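Local structure of chloramphenicol acetyltransferase (Bacteroides thetaiotaomicron, 2I9D) at residues 29-34 with 192-197; 61-66 with 206-211; 68-73 with 198-203; 146-151 with 172-177. The protein probably acetylates chloramphenicol with acetyl-CoA as donor, the reaction by which enzymes of its family inactivate the antibiotic. All coordinates share one frame; numbering follows the deposited sequence.

Contact 1. Residues 29-34 with 192-197; sequences QLSITS and AMTIHH
Q29 to T33 and A192 to H196 pair as antiparallel strands in the mixed sheet of the chloramphenicol acetyltransferase fold, and the second strand runs directly into H197, the predicted proton acceptor. L30 with I195 and I32 with M193 are the hydrogen-bonded pairs: L30 N lies 2.9 Å from I195 O, and M193 N meets I32 O at 2.8 Å. On the face of S31 and T194 two short hydroxyl side chains suit the close backbone. S31 OG, anti to its carbonyl carbon (chi1 -51°), is 2.8 Å from T194 OG1 in a hydrogen bond that either could donate. Beside them T194 CG2 packs 3.5 Å from Q29 NE2, while Q29 OE1 accepts from N170 N. On the other face helix 202-216 covers I32 and M193; there I32 CG2 and CG of selenomethionine M193 lie side by side, 3.6 Å apart. S31, I32 and T33 also pair with a strand of the second subunit, extending the sheet. Past the ladder, L30 CD2 approaches H197 CD2 obliquely at 4.2 Å.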
loop_
_atom_site.group_PDB
_atom_site.type_symbol
_atom_site.label_atom_id
_atom_site.label_comp_id
_atom_site.label_asym_id
_atom_site.label_seq_id
_atom_site.Cartn_x
_atom_site.Cartn_y
_atom_site.Cartn_z
ATOM N N GLN A 29 1.914 1.866 -12.248
ATOM C CA GLN A 29 0.730 1.396 -11.535
ATOM C C GLN A 29 0.522 2.216 -10.304
ATOM O O GLN A 29 1.467 2.706 -9.685
ATOM C CB GLN A 29 0.898 -0.057 -11.092
ATOM C CG GLN A 29 1.213 -1.014 -12.241
ATOM C CD GLN A 29 1.164 -2.459 -11.838
ATOM O OE1 GLN A 29 0.661 -3.289 -12.583
ATOM N NE2 GLN A 29 1.690 -2.776 -10.652
ATOM N N LEU A 30 -0.727 2.328 -9.904
ATOM C CA LEU A 30 -0.913 2.730 -8.528
ATOM C C LEU A 30 -1.780 1.780 -7.738
ATOM O O LEU A 30 -2.681 1.152 -8.308
ATOM C CB LEU A 30 -1.259 4.236 -8.403
ATOM C CG LEU A 30 -2.514 5.060 -8.152
ATOM C CD1 LEU A 30 -3.375 4.549 -6.996
ATOM C CD2 LEU A 30 -1.898 6.391 -7.783
ATOM N N SER A 31 -1.493 1.659 -6.441
ATOM C CA SER A 31 -2.387 0.912 -5.536
ATOM C C SER A 31 -3.136 1.853 -4.618
ATOM O O SER A 31 -2.611 2.865 -4.169
ATOM C CB SER A 31 -1.626 -0.114 -4.677
ATOM O OG SER A 31 -0.816 -0.937 -5.470
ATOM N N ILE A 32 -4.359 1.484 -4.287
ATOM C CA ILE A 32 -5.136 2.296 -3.374
ATOM C C ILE A 32 -5.951 1.341 -2.536
ATOM O O ILE A 32 -6.361 0.295 -3.037
ATOM C CB ILE A 32 -6.069 3.298 -4.146
ATOM C CG1 ILE A 32 -6.952 4.116 -3.181
ATOM C CG2 ILE A 32 -6.910 2.558 -5.238
ATOM C CD1 ILE A 32 -7.653 5.306 -3.843
ATOM N N THR A 33 -6.146 1.686 -1.265
ATOM C CA THR A 33 -7.123 1.017 -0.403
ATOM C C THR A 33 -8.138 2.031 0.138
ATOM O O THR A 33 -7.762 3.134 0.565
ATOM C CB THR A 33 -6.440 0.302 0.770
ATOM O OG1 THR A 33 -5.384 -0.506 0.253
ATOM C CG2 THR A 33 -7.437 -0.567 1.543
ATOM N N SER A 34 -9.410 1.658 0.128
ATOM C CA SER A 34 -10.451 2.487 0.720
ATOM C C SER A 34 -11.451 1.576 1.409
ATOM O O SER A 34 -11.296 0.363 1.372
ATOM C CB SER A 34 -11.134 3.375 -0.350
ATOM O OG SER A 34 -12.166 4.174 0.225
ATOM N N ALA A 192 -8.766 -2.984 -1.653
ATOM C CA ALA A 192 -7.530 -2.509 -2.224
ATOM C C ALA A 192 -7.557 -2.826 -3.725
ATOM O O ALA A 192 -8.234 -3.777 -4.163
ATOM C CB ALA A 192 -6.357 -3.202 -1.553
HETATM N N MSE A 193 -6.837 -2.029 -4.510
HETATM C CA MSE A 193 -6.689 -2.317 -5.917
HETATM C C MSE A 193 -5.431 -1.710 -6.526
HETATM O O MSE A 193 -4.924 -0.703 -6.060
HETATM C CB MSE A 193 -7.946 -1.907 -6.701
HETATM C CG MSE A 193 -8.219 -0.417 -6.737
HETATM SE SE MSE A 193 -9.967 0.063 -7.580
HETATM C CE MSE A 193 -9.977 -1.227 -9.103
ATOM N N THR A 194 -4.948 -2.363 -7.581
ATOM C CA THR A 194 -3.785 -1.936 -8.332
ATOM C C THR A 194 -4.170 -1.750 -9.803
ATOM O O THR A 194 -4.651 -2.666 -10.454
ATOM C CB THR A 194 -2.634 -2.929 -8.137
ATOM O OG1 THR A 194 -2.272 -2.891 -6.769
ATOM C CG2 THR A 194 -1.387 -2.583 -8.982
ATOM N N ILE A 195 -4.010 -0.532 -10.299
ATOM C CA ILE A 195 -4.441 -0.213 -11.649
ATOM C C ILE A 195 -3.280 0.422 -12.417
ATOM O O ILE A 195 -2.254 0.731 -11.821
ATOM C CB ILE A 195 -5.799 0.646 -11.688
ATOM C CG1 ILE A 195 -5.763 1.884 -10.758
ATOM C CG2 ILE A 195 -7.018 -0.256 -11.326
ATOM C CD1 ILE A 195 -4.702 2.940 -11.088
ATOM N N HIS A 196 -3.425 0.564 -13.735
ATOM C CA HIS A 196 -2.412 1.249 -14.538
ATOM C C HIS A 196 -2.804 2.727 -14.577
ATOM O O HIS A 196 -3.902 3.045 -14.994
ATOM C CB HIS A 196 -2.399 0.669 -15.958
ATOM C CG HIS A 196 -1.216 1.073 -16.768
ATOM N ND1 HIS A 196 -1.008 2.368 -17.186
ATOM C CD2 HIS A 196 -0.193 0.343 -17.275
ATOM C CE1 HIS A 196 0.113 2.431 -17.879
ATOM N NE2 HIS A 196 0.612 1.211 -17.971
ATOM N N HIS A 197 -1.922 3.617 -14.139
ATOM C CA HIS A 197 -2.249 5.043 -14.079
ATOM C C HIS A 197 -2.500 5.674 -15.478
ATOM O O HIS A 197 -3.125 6.751 -15.580
ATOM C CB HIS A 197 -1.136 5.813 -13.351
ATOM C CG HIS A 197 -1.590 7.088 -12.702
ATOM N ND1 HIS A 197 -2.653 7.835 -13.173
ATOM C CD2 HIS A 197 -1.099 7.766 -11.635
ATOM C CE1 HIS A 197 -2.806 8.901 -12.408
ATOM N NE2 HIS A 197 -1.883 8.879 -11.465
#

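Contact 2. Residues 61-66 with 206-211; sequences LRAANE and SLFYKK
A63 and F208 form the tight part of a packed helix pair, in which the segments of helices 52-66 and 202-216 run roughly antiparallel at 139°. Alanine suits this place because its single methyl lets the large ring come close: A63 CB is 3.7 Å from F208 CE1, and the same ring atom lies 3.9 Å from A64 N. The F208 ring also stacks on F70. K211 leads from this buried part to the looser, partly exposed side. Its aliphatic stem packs against A63, with K211 CD 3.7 Å from A63 CA, and then bends, the last torsion turning NZ toward E66; the E66 and K211 side chains cross at about a right angle. The charges make a three-residue network there, in which the carboxylate receives two cations and is therefore probably kept ionised. R62 NE reaches E66 OE2 from above the carboxylate plane, at 2.9 Å. The two positive nitrogens, R62 NE and K211 NZ, stay 6.9 Å apart. K211 NZ takes the anti lone pair of E66 OE1 at 3.1 Å.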
loop_
_atom_site.group_PDB
_atom_site.type_symbol
_atom_site.label_atom_id
_atom_site.label_comp_id
_atom_site.label_asym_id
_atom_site.label_seq_id
_atom_site.Cartn_x
_atom_site.Cartn_y
_atom_site.Cartn_z
ATOM N N LEU A 61 -17.397 -6.247 -9.675
ATOM C CA LEU A 61 -17.361 -6.614 -11.105
ATOM C C LEU A 61 -18.251 -5.673 -11.943
ATOM O O LEU A 61 -17.863 -5.245 -13.054
ATOM C CB LEU A 61 -17.764 -8.081 -11.322
ATOM C CG LEU A 61 -17.594 -8.667 -12.731
ATOM C CD1 LEU A 61 -16.145 -8.584 -13.207
ATOM C CD2 LEU A 61 -18.070 -10.084 -12.768
ATOM N N ARG A 62 -19.420 -5.350 -11.384
ATOM C CA ARG A 62 -20.364 -4.435 -12.003
ATOM C C ARG A 62 -19.801 -3.027 -12.138
ATOM O O ARG A 62 -19.943 -2.419 -13.191
ATOM C CB ARG A 62 -21.694 -4.416 -11.246
ATOM C CG ARG A 62 -22.753 -3.469 -11.873
ATOM C CD ARG A 62 -24.179 -3.861 -11.496
ATOM N NE ARG A 62 -25.146 -2.818 -11.838
ATOM C CZ ARG A 62 -26.454 -2.894 -11.585
ATOM N NH1 ARG A 62 -26.960 -3.979 -10.987
ATOM N NH2 ARG A 62 -27.258 -1.883 -11.923
ATOM N N ALA A 63 -19.158 -2.511 -11.090
ATOM C CA ALA A 63 -18.507 -1.189 -11.162
ATOM C C ALA A 63 -17.419 -1.091 -12.245
ATOM O O ALA A 63 -17.270 -0.056 -12.903
ATOM C CB ALA A 63 -17.957 -0.785 -9.794
ATOM N N ALA A 64 -16.676 -2.181 -12.441
ATOM C CA ALA A 64 -15.578 -2.226 -13.420
ATOM C C ALA A 64 -16.139 -2.233 -14.844
ATOM O O ALA A 64 -15.567 -1.646 -15.775
ATOM C CB ALA A 64 -14.710 -3.452 -13.182
ATOM N N ASN A 65 -17.259 -2.923 -15.005
ATOM C CA ASN A 65 -17.962 -2.923 -16.270
ATOM C C ASN A 65 -18.596 -1.571 -16.562
ATOM O O ASN A 65 -18.515 -1.095 -17.707
ATOM C CB ASN A 65 -18.981 -4.049 -16.292
ATOM C CG ASN A 65 -18.354 -5.364 -16.697
ATOM O OD1 ASN A 65 -18.114 -5.595 -17.875
ATOM N ND2 ASN A 65 -18.066 -6.222 -15.722
ATOM N N GLU A 66 -19.147 -0.926 -15.522
ATOM C CA GLU A 66 -19.914 0.321 -15.708
ATOM C C GLU A 66 -19.102 1.590 -15.866
ATOM O O GLU A 66 -19.626 2.572 -16.375
ATOM C CB GLU A 66 -21.018 0.492 -14.657
ATOM C CG GLU A 66 -22.167 -0.481 -14.864
ATOM C CD GLU A 66 -23.338 -0.277 -13.897
ATOM O OE1 GLU A 66 -23.301 0.668 -13.077
ATOM O OE2 GLU A 66 -24.304 -1.068 -13.965
ATOM N N SER A 206 -12.437 7.338 -7.454
ATOM C CA SER A 206 -13.534 7.931 -6.678
ATOM C C SER A 206 -14.897 7.365 -7.104
ATOM O O SER A 206 -15.665 6.882 -6.270
ATOM C CB SER A 206 -13.513 9.446 -6.867
ATOM O OG SER A 206 -13.938 10.109 -5.719
ATOM N N LEU A 207 -15.173 7.392 -8.413
ATOM C CA LEU A 207 -16.418 6.832 -8.972
ATOM C C LEU A 207 -16.540 5.342 -8.795
ATOM O O LEU A 207 -17.647 4.840 -8.563
ATOM C CB LEU A 207 -16.529 7.090 -10.485
ATOM C CG LEU A 207 -16.347 8.447 -11.139
ATOM C CD1 LEU A 207 -16.688 8.307 -12.628
ATOM C CD2 LEU A 207 -17.209 9.540 -10.455
ATOM N N PHE A 208 -15.426 4.614 -8.958
ATOM C CA PHE A 208 -15.430 3.161 -8.671
ATOM C C PHE A 208 -15.912 2.839 -7.257
ATOM O O PHE A 208 -16.868 2.090 -7.076
ATOM C CB PHE A 208 -14.052 2.543 -8.916
ATOM C CG PHE A 208 -14.011 1.061 -8.704
ATOM C CD1 PHE A 208 -14.322 0.191 -9.749
ATOM C CD2 PHE A 208 -13.634 0.538 -7.476
ATOM C CE1 PHE A 208 -14.271 -1.185 -9.570
ATOM C CE2 PHE A 208 -13.579 -0.838 -7.268
ATOM C CZ PHE A 208 -13.912 -1.704 -8.324
ATOM N N TYR A 209 -15.252 3.407 -6.258
ATOM C CA TYR A 209 -15.619 3.169 -4.869
ATOM C C TYR A 209 -17.040 3.655 -4.496
ATOM O O TYR A 209 -17.775 2.955 -3.775
ATOM C CB TYR A 209 -14.566 3.792 -3.934
ATOM C CG TYR A 209 -13.288 2.972 -3.822
ATOM C CD1 TYR A 209 -12.097 3.393 -4.435
ATOM C CD2 TYR A 209 -13.269 1.765 -3.099
ATOM C CE1 TYR A 209 -10.937 2.650 -4.318
ATOM C CE2 TYR A 209 -12.094 1.009 -2.996
ATOM C CZ TYR A 209 -10.941 1.458 -3.609
ATOM O OH TYR A 209 -9.788 0.727 -3.489
ATOM N N LYS A 210 -17.411 4.854 -4.977
ATOM C CA LYS A 210 -18.777 5.357 -4.832
ATOM C C LYS A 210 -19.749 4.306 -5.368
ATOM O O LYS A 210 -20.674 3.886 -4.668
ATOM C CB LYS A 210 -18.949 6.702 -5.562
ATOM C CG LYS A 210 -20.331 7.324 -5.450
ATOM C CD LYS A 210 -20.613 7.783 -4.013
ATOM C CE LYS A 210 -22.060 8.345 -3.823
ATOM N NZ LYS A 210 -22.329 8.658 -2.362
ATOM N N LYS A 211 -19.492 3.845 -6.587
ATOM C CA LYS A 211 -20.318 2.834 -7.249
ATOM C C LYS A 211 -20.411 1.489 -6.487
ATOM O O LYS A 211 -21.502 0.974 -6.280
ATOM C CB LYS A 211 -19.813 2.641 -8.669
ATOM C CG LYS A 211 -20.837 2.077 -9.639
ATOM C CD LYS A 211 -20.296 2.085 -11.077
ATOM C CE LYS A 211 -20.635 3.388 -11.828
ATOM N NZ LYS A 211 -22.055 3.391 -12.258
#

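Contact 3. Residues 68-73 with 198-203; sequences PEFRYR and GFIDGH
F199 and I200 of the loop after the predicted catalytic histidine press against Y72, F70 and E69. The loop belongs to the HHxxxDG signature of chloramphenicol acetyltransferases, and the partners lie on the 3-10 turn 68-70 and the strand that follows it. The F199 ring lies flat beneath the Y72 methylene: Y72 CB stands over one face, 3.6 Å from the ring centroid, in a CH-pi contact displaced toward CD1, which is 3.4 Å from Y72 CB. The tyrosine's methylene makes the closest approach; its ring joins only obliquely, planes at 39°. At the far end of the ring, F199 CZ reaches R73 C at 3.7 Å. I200 makes a second CH-pi contact, crossing F70 at about a right angle and setting CD1 over one face of that ring, 3.9 Å from its centroid. Isoleucine suits the place because its two arms serve different points, CD1 the F70 face and CG2 the neighbourhood of F70 CZ, 4.1 Å away. I200 CG1 packs 3.7 Å from E69 O, and E69 CB lies 3.5 Å from F199 O. R73 holds the turn's shape from within, NH1 and NH2 both donating to F70 O, and NH1 also to Y72 O. No hydrogen bond crosses between the segments. F70 offers a face to the loop's I200, and the loop's own F199 offers one to Y72 CB, so their relative position rests on complementary shape.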
loop_
_atom_site.group_PDB
_atom_site.type_symbol
_atom_site.label_atom_id
_atom_site.label_comp_id
_atom_site.label_asym_id
_atom_site.label_seq_id
_atom_site.Cartn_x
_atom_site.Cartn_y
_atom_site.Cartn_z
ATOM N N PRO A 68 -15.994 2.895 -17.907
ATOM C CA PRO A 68 -15.259 2.333 -19.045
ATOM C C PRO A 68 -13.741 2.409 -18.930
ATOM O O PRO A 68 -13.043 1.670 -19.613
ATOM C CB PRO A 68 -15.764 3.160 -20.254
ATOM C CG PRO A 68 -16.266 4.413 -19.692
ATOM C CD PRO A 68 -16.761 4.104 -18.290
ATOM N N GLU A 69 -13.226 3.298 -18.089
ATOM C CA GLU A 69 -11.783 3.410 -17.887
ATOM C C GLU A 69 -11.188 2.122 -17.302
ATOM O O GLU A 69 -10.004 1.860 -17.468
ATOM C CB GLU A 69 -11.463 4.612 -16.986
ATOM C CG GLU A 69 -11.524 5.978 -17.705
ATOM C CD GLU A 69 -12.956 6.466 -17.928
ATOM O OE1 GLU A 69 -13.903 5.884 -17.384
ATOM O OE2 GLU A 69 -13.136 7.447 -18.654
ATOM N N PHE A 70 -12.031 1.334 -16.634
ATOM C CA PHE A 70 -11.632 0.079 -15.994
ATOM C C PHE A 70 -11.664 -1.117 -16.951
ATOM O O PHE A 70 -11.402 -2.242 -16.549
ATOM C CB PHE A 70 -12.494 -0.171 -14.729
ATOM C CG PHE A 70 -12.175 0.785 -13.587
ATOM C CD1 PHE A 70 -11.320 0.394 -12.550
ATOM C CD2 PHE A 70 -12.708 2.083 -13.574
ATOM C CE1 PHE A 70 -10.999 1.272 -11.509
ATOM C CE2 PHE A 70 -12.399 2.979 -12.546
ATOM C CZ PHE A 70 -11.538 2.576 -11.506
ATOM N N ARG A 71 -11.979 -0.858 -18.220
ATOM C CA ARG A 71 -12.068 -1.883 -19.256
ATOM C C ARG A 71 -10.897 -1.805 -20.227
ATOM O O ARG A 71 -10.797 -2.631 -21.142
ATOM C CB ARG A 71 -13.400 -1.750 -20.007
ATOM C CG ARG A 71 -14.615 -2.246 -19.175
ATOM C CD ARG A 71 -15.812 -2.624 -20.043
ATOM N NE ARG A 71 -16.815 -1.576 -20.006
ATOM C CZ ARG A 71 -16.993 -0.658 -20.945
ATOM N NH1 ARG A 71 -16.265 -0.668 -22.044
ATOM N NH2 ARG A 71 -17.917 0.270 -20.775
ATOM N N TYR A 72 -10.045 -0.789 -20.045
ATOM C CA TYR A 72 -8.888 -0.568 -20.894
ATOM C C TYR A 72 -7.754 -1.479 -20.459
ATOM O O TYR A 72 -7.489 -1.608 -19.245
ATOM C CB TYR A 72 -8.420 0.888 -20.808
ATOM C CG TYR A 72 -9.261 1.851 -21.627
ATOM C CD1 TYR A 72 -8.765 2.421 -22.797
ATOM C CD2 TYR A 72 -10.580 2.174 -21.227
ATOM C CE1 TYR A 72 -9.553 3.295 -23.540
ATOM C CE2 TYR A 72 -11.369 3.030 -21.963
ATOM C CZ TYR A 72 -10.856 3.592 -23.120
ATOM O OH TYR A 72 -11.655 4.463 -23.837
ATOM N N ARG A 73 -7.098 -2.100 -21.449
ATOM C CA ARG A 73 -5.986 -3.016 -21.241
ATOM C C ARG A 73 -4.871 -2.782 -22.259
ATOM O O ARG A 73 -5.100 -2.216 -23.340
ATOM C CB ARG A 73 -6.453 -4.478 -21.333
ATOM C CG ARG A 73 -7.564 -4.860 -20.385
ATOM C CD ARG A 73 -7.094 -5.017 -18.910
ATOM N NE ARG A 73 -8.222 -5.380 -18.038
ATOM C CZ ARG A 73 -9.056 -4.519 -17.441
ATOM N NH1 ARG A 73 -8.913 -3.213 -17.581
ATOM N NH2 ARG A 73 -10.023 -4.964 -16.660
ATOM N N GLY A 198 -1.990 5.034 -16.538
ATOM C CA GLY A 198 -2.260 5.457 -17.916
ATOM C C GLY A 198 -3.741 5.449 -18.261
ATOM O O GLY A 198 -4.190 6.236 -19.095
ATOM N N PHE A 199 -4.502 4.587 -17.585
ATOM C CA PHE A 199 -5.930 4.398 -17.852
ATOM C C PHE A 199 -6.860 5.023 -16.827
ATOM O O PHE A 199 -8.027 5.286 -17.124
ATOM C CB PHE A 199 -6.284 2.899 -17.938
ATOM C CG PHE A 199 -5.559 2.142 -19.017
ATOM C CD1 PHE A 199 -5.511 2.622 -20.321
ATOM C CD2 PHE A 199 -4.967 0.903 -18.739
ATOM C CE1 PHE A 199 -4.860 1.907 -21.329
ATOM C CE2 PHE A 199 -4.303 0.177 -19.736
ATOM C CZ PHE A 199 -4.252 0.673 -21.034
ATOM N N ILE A 200 -6.366 5.202 -15.606
ATOM C CA ILE A 200 -7.217 5.515 -14.461
ATOM C C ILE A 200 -6.537 6.577 -13.604
ATOM O O ILE A 200 -5.354 6.429 -13.262
ATOM C CB ILE A 200 -7.530 4.228 -13.623
ATOM C CG1 ILE A 200 -8.521 3.339 -14.370
ATOM C CG2 ILE A 200 -8.058 4.547 -12.165
ATOM C CD1 ILE A 200 -8.282 1.854 -14.146
ATOM N N ASP A 201 -7.283 7.646 -13.287
ATOM C CA ASP A 201 -6.842 8.660 -12.328
ATOM C C ASP A 201 -7.681 8.602 -11.059
ATOM O O ASP A 201 -8.671 7.856 -10.990
ATOM C CB ASP A 201 -6.978 10.069 -12.910
ATOM C CG ASP A 201 -6.170 10.267 -14.187
ATOM O OD1 ASP A 201 -4.989 9.831 -14.260
ATOM O OD2 ASP A 201 -6.733 10.880 -15.115
ATOM N N GLY A 202 -7.299 9.425 -10.073
ATOM C CA GLY A 202 -8.023 9.538 -8.812
ATOM C C GLY A 202 -9.518 9.642 -9.009
ATOM O O GLY A 202 -10.308 9.019 -8.276
ATOM N N HIS A 203 -9.900 10.404 -10.029
ATOM C CA HIS A 203 -11.296 10.692 -10.348
ATOM C C HIS A 203 -12.099 9.428 -10.679
ATOM O O HIS A 203 -13.257 9.281 -10.262
ATOM C CB HIS A 203 -11.364 11.731 -11.492
ATOM C CG HIS A 203 -12.705 11.823 -12.158
ATOM N ND1 HIS A 203 -13.742 12.571 -11.642
ATOM C CD2 HIS A 203 -13.169 11.277 -13.311
ATOM C CE1 HIS A 203 -14.794 12.474 -12.443
ATOM N NE2 HIS A 203 -14.477 11.682 -13.456
#

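Contact 4. Residues 146-151 with 172-177; sequences LILLSA and YPLLNA
L148 and L149 interlock with L174, L175 and A177 where strands 146-151 and 174-177 run parallel in the middle of the mixed sheet. On one face L175 fills the hollow between I147 and L149: its CD1 lies 4.1 Å from I147 CB, while its CB sits beside L149 CD1, the two leucine side chains crossing at about a right angle. The other branch, L149 CD2, settles over the small A177, 3.9 Å from CB, a place where a mere methyl receives a leucine tip. At the start of the contact I147 CG2 rests against the ring of P173, 3.8 Å from its CB, and V60 of helix 52-66 covers I147 and L175. On the opposite face L148 CB is the bump, meeting both L174 CD2 (3.9 Å) and Y172 CE1 (4.2 Å). Y172 CG stands between the backbone N and the carbonyl carbon (chi1 37°), and the OH of this tyrosine bonds to E135. The backbones are joined by a regular parallel ladder: L148 N to P173 O, L175 N to L148 O at 2.7 Å, S150 N to L175 O, and A177 N to S150 O. Proline has no N-H to extend this ladder toward L146 O, which instead meets Y172 CB and accepts from R73 NH2. P173 can therefore contribute only its carbonyl, and an arginine side chain supplies the donor where the strand pairing stops.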
loop_
_atom_site.group_PDB
_atom_site.type_symbol
_atom_site.label_atom_id
_atom_site.label_comp_id
_atom_site.label_asym_id
_atom_site.label_seq_id
_atom_site.Cartn_x
_atom_site.Cartn_y
_atom_site.Cartn_z
ATOM N N LEU A 146 -10.577 -8.933 -17.952
ATOM C CA LEU A 146 -10.833 -9.521 -16.636
ATOM C C LEU A 146 -10.346 -8.588 -15.525
ATOM O O LEU A 146 -9.503 -7.746 -15.754
ATOM C CB LEU A 146 -10.055 -10.843 -16.492
ATOM C CG LEU A 146 -10.412 -12.000 -17.420
ATOM C CD1 LEU A 146 -9.154 -12.791 -17.641
ATOM C CD2 LEU A 146 -11.538 -12.850 -16.821
ATOM N N ILE A 147 -10.880 -8.769 -14.326
ATOM C CA ILE A 147 -10.258 -8.243 -13.100
ATOM C C ILE A 147 -10.129 -9.442 -12.186
ATOM O O ILE A 147 -10.661 -10.505 -12.508
ATOM C CB ILE A 147 -11.038 -7.063 -12.440
ATOM C CG1 ILE A 147 -12.488 -7.464 -12.083
ATOM C CG2 ILE A 147 -11.024 -5.866 -13.375
ATOM C CD1 ILE A 147 -13.232 -6.427 -11.172
ATOM N N LEU A 148 -9.364 -9.301 -11.107
ATOM C CA LEU A 148 -9.128 -10.428 -10.189
ATOM C C LEU A 148 -9.246 -9.916 -8.779
ATOM O O LEU A 148 -8.656 -8.885 -8.444
ATOM C CB LEU A 148 -7.753 -11.095 -10.408
ATOM C CG LEU A 148 -7.409 -12.244 -9.428
ATOM C CD1 LEU A 148 -6.515 -13.303 -10.085
ATOM C CD2 LEU A 148 -6.767 -11.701 -8.104
ATOM N N LEU A 149 -10.018 -10.630 -7.969
ATOM C CA LEU A 149 -10.230 -10.205 -6.611
ATOM C C LEU A 149 -9.926 -11.364 -5.692
ATOM O O LEU A 149 -10.401 -12.488 -5.893
ATOM C CB LEU A 149 -11.644 -9.626 -6.381
ATOM C CG LEU A 149 -11.924 -9.097 -4.959
ATOM C CD1 LEU A 149 -12.906 -7.939 -4.988
ATOM C CD2 LEU A 149 -12.469 -10.229 -4.038
ATOM N N SER A 150 -9.116 -11.074 -4.689
ATOM C CA SER A 150 -8.733 -12.056 -3.690
ATOM C C SER A 150 -9.349 -11.668 -2.325
ATOM O O SER A 150 -9.145 -10.555 -1.866
ATOM C CB SER A 150 -7.205 -12.139 -3.640
ATOM O OG SER A 150 -6.820 -12.834 -2.478
ATOM N N ALA A 151 -10.128 -12.572 -1.709
ATOM C CA ALA A 151 -10.778 -12.283 -0.417
ATOM C C ALA A 151 -9.953 -12.724 0.769
ATOM O O ALA A 151 -9.410 -13.827 0.763
ATOM C CB ALA A 151 -12.167 -12.925 -0.334
ATOM N N TYR A 172 -4.000 -7.191 -16.021
ATOM C CA TYR A 172 -5.301 -6.649 -15.583
ATOM C C TYR A 172 -5.272 -6.160 -14.112
ATOM O O TYR A 172 -4.334 -6.445 -13.380
ATOM C CB TYR A 172 -6.440 -7.659 -15.812
ATOM C CG TYR A 172 -6.019 -9.079 -15.554
ATOM C CD1 TYR A 172 -6.004 -9.607 -14.247
ATOM C CD2 TYR A 172 -5.595 -9.893 -16.603
ATOM C CE1 TYR A 172 -5.597 -10.910 -14.006
ATOM C CE2 TYR A 172 -5.177 -11.198 -16.372
ATOM C CZ TYR A 172 -5.184 -11.708 -15.079
ATOM O OH TYR A 172 -4.754 -13.009 -14.866
ATOM N N PRO A 173 -6.268 -5.357 -13.708
ATOM C CA PRO A 173 -6.453 -4.931 -12.297
ATOM C C PRO A 173 -6.537 -6.087 -11.310
ATOM O O PRO A 173 -7.197 -7.083 -11.563
ATOM C CB PRO A 173 -7.766 -4.138 -12.330
ATOM C CG PRO A 173 -7.822 -3.603 -13.731
ATOM C CD PRO A 173 -7.247 -4.714 -14.600
ATOM N N LEU A 174 -5.837 -5.914 -10.192
ATOM C CA LEU A 174 -5.764 -6.853 -9.097
ATOM C C LEU A 174 -6.398 -6.181 -7.862
ATOM O O LEU A 174 -6.092 -5.041 -7.546
ATOM C CB LEU A 174 -4.282 -7.205 -8.823
ATOM C CG LEU A 174 -3.498 -8.041 -9.857
ATOM C CD1 LEU A 174 -2.106 -8.462 -9.351
ATOM C CD2 LEU A 174 -4.334 -9.290 -10.278
ATOM N N LEU A 175 -7.299 -6.894 -7.192
ATOM C CA LEU A 175 -8.044 -6.346 -6.056
ATOM C C LEU A 175 -7.977 -7.310 -4.884
ATOM O O LEU A 175 -7.714 -8.511 -5.061
ATOM C CB LEU A 175 -9.527 -6.073 -6.389
ATOM C CG LEU A 175 -9.858 -4.961 -7.393
ATOM C CD1 LEU A 175 -9.969 -5.500 -8.840
ATOM C CD2 LEU A 175 -11.128 -4.257 -6.985
ATOM N N ASN A 176 -8.204 -6.753 -3.701
ATOM C CA ASN A 176 -8.259 -7.469 -2.454
ATOM C C ASN A 176 -9.419 -6.952 -1.649
ATOM O O ASN A 176 -9.599 -5.722 -1.540
ATOM C CB ASN A 176 -7.006 -7.193 -1.651
ATOM C CG ASN A 176 -5.766 -7.733 -2.318
ATOM O OD1 ASN A 176 -5.427 -8.907 -2.156
ATOM N ND2 ASN A 176 -5.063 -6.874 -3.047
ATOM N N ALA A 177 -10.177 -7.875 -1.063
ATOM C CA ALA A 177 -11.282 -7.540 -0.181
ATOM C C ALA A 177 -10.886 -8.052 1.201
ATOM O O ALA A 177 -10.223 -9.091 1.317
ATOM C CB ALA A 177 -12.551 -8.192 -0.665
#

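Overall arrangement
Contacts 1 and 4 lie in one sheet, with centres 10 Å apart; strand 186-196 joins them, A192 N meeting N176 O and T194 N meeting L174 O, each at 2.9 Å. Contacts 2 and 3 cover this sheet on the side of M193 and L175. F208 bridges the layers, its CD2 3.7 Å from M193 SE and its CZ 4.0 Å from L175 CD2. F70 of contact 3 joins in, CE1 lying 3.6 Å from M193 CE. Contact 1 contains the predicted catalytic H197, and the 198-203 segment of contact 3 follows it in the chain, the I200 side chain about 6 Å from that of H197. Contact 4 is more remote, the P173 side chain being about 12 Å away.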